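Acetyltransferase, GNAT family (Streptococcus agalactiae 2603V/R, PDB 2PC1) probably transfers an acyl group, most likely acetyl from acetyl-coenzyme A, to a substrate not yet identified, as a member of the GNAT family. Local coordinates at residues Val154-Gln157 against His158-Lys162. Numbering follows the deposited sequence. Where two conformers were deposited one is given.
Sequences VTMQ and HILNK. With SO4 (sulfate ion), chain C.
Val154 to Gln157 each offer a carbonyl O to the backbone N four residues on, an unbroken alpha-helical ladder from the 2.8 Å bond of His158 N to Val154 O to the 3.0 Å bond of Asn161 N to Gln157 O. Two side-chain pairs, each four residues apart, join successive turns: Thr155 with Ile159 and Met156 with Leu160. Thr155 CG2 and Ile159 CD1 sit alongside each other at 4.0 Å, both side chains pointing the same way. Met156, a selenomethionine with a second conformer, has CG anti to its own N (chi1 -172°) and then bends twice; its CG lies 4.0 Å from Leu160 CD1 as the two chains cross at a slant, and its CE reaches to 4.2 Å from Ile159 CD1. Ile159 is buried against Ala129 and Leu133 of helix 127-139, Leu160 against Cys147 and Tyr180 of the sheet. Gln157 extends beyond CG toward the start of the helix, where its NE2 bonds to His150 O. On another side His158 and Lys162 close on a sulfate, probably from the crystallisation liquor. His158 NE2 meets SO4 O2 at 2.8 Å in the ring plane; the N-H...O angle is 178°, almost linear. Lys162, bent at every torsion beyond CB, curls round to bring NZ to the same O2, also at 2.8 Å, so one oxygen is gripped twice; the anion would probably favour a positively charged imidazole. Helix 154-162 follows strand 144-149 and packs on the mixed sheet beside helix 127-139, the place of the last helix in the GNAT fold.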
loop_
_atom_site.group_PDB
_atom_site.type_symbol
_atom_site.label_atom_id
_atom_site.label_comp_id
_atom_site.label_asym_id
_atom_site.label_seq_id
_atom_site.Cartn_x
_atom_site.Cartn_y
_atom_site.Cartn_z
ATOM N N VAL A 154 -7.958 5.443 -9.322
ATOM C CA VAL A 154 -7.944 6.881 -9.108
ATOM C C VAL A 154 -8.001 7.163 -7.623
ATOM O O VAL A 154 -7.418 8.157 -7.165
ATOM C CB VAL A 154 -9.086 7.577 -9.895
ATOM C CG1 VAL A 154 -9.229 9.048 -9.470
ATOM C CG2 VAL A 154 -8.793 7.481 -11.363
ATOM N N THR A 155 -8.650 6.302 -6.844
ATOM C CA THR A 155 -8.713 6.506 -5.417
ATOM C C THR A 155 -7.302 6.479 -4.812
ATOM O O THR A 155 -6.940 7.328 -4.006
ATOM C CB THR A 155 -9.601 5.452 -4.772
ATOM O OG1 THR A 155 -10.930 5.592 -5.317
ATOM C CG2 THR A 155 -9.624 5.588 -3.239
HETATM N N MSE A 156 -6.494 5.491 -5.202
HETATM C CA MSE A 156 -5.140 5.414 -4.718
HETATM C C MSE A 156 -4.284 6.545 -5.257
HETATM O O MSE A 156 -3.462 7.098 -4.522
HETATM C CB MSE A 156 -4.494 4.079 -5.066
HETATM C CG MSE A 156 -3.143 3.859 -4.428
HETATM SE SE MSE A 156 -3.142 3.958 -2.500
HETATM C CE MSE A 156 -4.667 2.809 -2.072
ATOM N N GLN A 157 -4.475 6.923 -6.512
ATOM C CA GLN A 157 -3.740 8.085 -7.055
ATOM C C GLN A 157 -4.032 9.298 -6.187
ATOM O O GLN A 157 -3.148 10.100 -5.878
ATOM C CB GLN A 157 -4.153 8.338 -8.473
ATOM C CG GLN A 157 -3.705 7.213 -9.406
ATOM C CD GLN A 157 -4.393 7.224 -10.723
ATOM O OE1 GLN A 157 -4.688 8.273 -11.243
ATOM N NE2 GLN A 157 -4.643 6.030 -11.287
ATOM N N HIS A 158 -5.288 9.464 -5.830
ATOM C CA HIS A 158 -5.689 10.621 -5.061
ATOM C C HIS A 158 -5.028 10.626 -3.686
ATOM O O HIS A 158 -4.469 11.626 -3.238
ATOM C CB HIS A 158 -7.209 10.648 -4.924
ATOM C CG HIS A 158 -7.691 11.832 -4.160
ATOM N ND1 HIS A 158 -7.814 13.075 -4.728
ATOM C CD2 HIS A 158 -8.002 11.983 -2.850
ATOM C CE1 HIS A 158 -8.201 13.941 -3.810
ATOM N NE2 HIS A 158 -8.332 13.298 -2.660
ATOM N N ILE A 159 -5.091 9.482 -3.024
ATOM C CA ILE A 159 -4.474 9.337 -1.707
ATOM C C ILE A 159 -2.971 9.661 -1.764
ATOM O O ILE A 159 -2.450 10.395 -0.929
ATOM C CB ILE A 159 -4.725 7.942 -1.138
ATOM C CG1 ILE A 159 -6.209 7.750 -0.794
ATOM C CG2 ILE A 159 -3.855 7.703 0.079
ATOM C CD1 ILE A 159 -6.604 6.301 -0.646
ATOM N N LEU A 160 -2.284 9.122 -2.767
ATOM C CA LEU A 160 -0.846 9.366 -2.885
ATOM C C LEU A 160 -0.551 10.836 -3.109
ATOM O O LEU A 160 0.355 11.395 -2.500
ATOM C CB LEU A 160 -0.257 8.472 -3.966
ATOM C CG LEU A 160 -0.307 6.958 -3.657
ATOM C CD1 LEU A 160 0.136 6.179 -4.868
ATOM C CD2 LEU A 160 0.547 6.606 -2.438
ATOM N N ASN A 161 -1.360 11.483 -3.934
ATOM C CA ASN A 161 -1.230 12.925 -4.203
ATOM C C ASN A 161 -1.415 13.692 -2.891
ATOM O O ASN A 161 -0.612 14.590 -2.560
ATOM C CB ASN A 161 -2.268 13.314 -5.265
ATOM C CG ASN A 161 -2.266 14.764 -5.591
ATOM O OD1 ASN A 161 -2.746 15.566 -4.806
ATOM N ND2 ASN A 161 -1.803 15.106 -6.793
ATOM N N LYS A 162 -2.436 13.331 -2.118
ATOM C CA LYS A 162 -2.730 14.036 -0.860
ATOM C C LYS A 162 -1.601 13.899 0.140
ATOM O O LYS A 162 -1.348 14.826 0.935
ATOM C CB LYS A 162 -4.027 13.509 -0.237
ATOM C CG LYS A 162 -5.291 13.996 -0.902
ATOM C CD LYS A 162 -5.611 15.450 -0.586
ATOM C CE LYS A 162 -5.970 15.661 0.892
ATOM N NZ LYS A 162 -7.012 14.741 1.457
HETATM S S SO4 C . -10.183 13.511 0.226
HETATM O O1 SO4 C . -11.555 13.966 -0.019
HETATM O O2 SO4 C . -9.210 14.475 -0.261
HETATM O O3 SO4 C . -9.993 13.278 1.667
HETATM O O4 SO4 C . -10.013 12.240 -0.499
#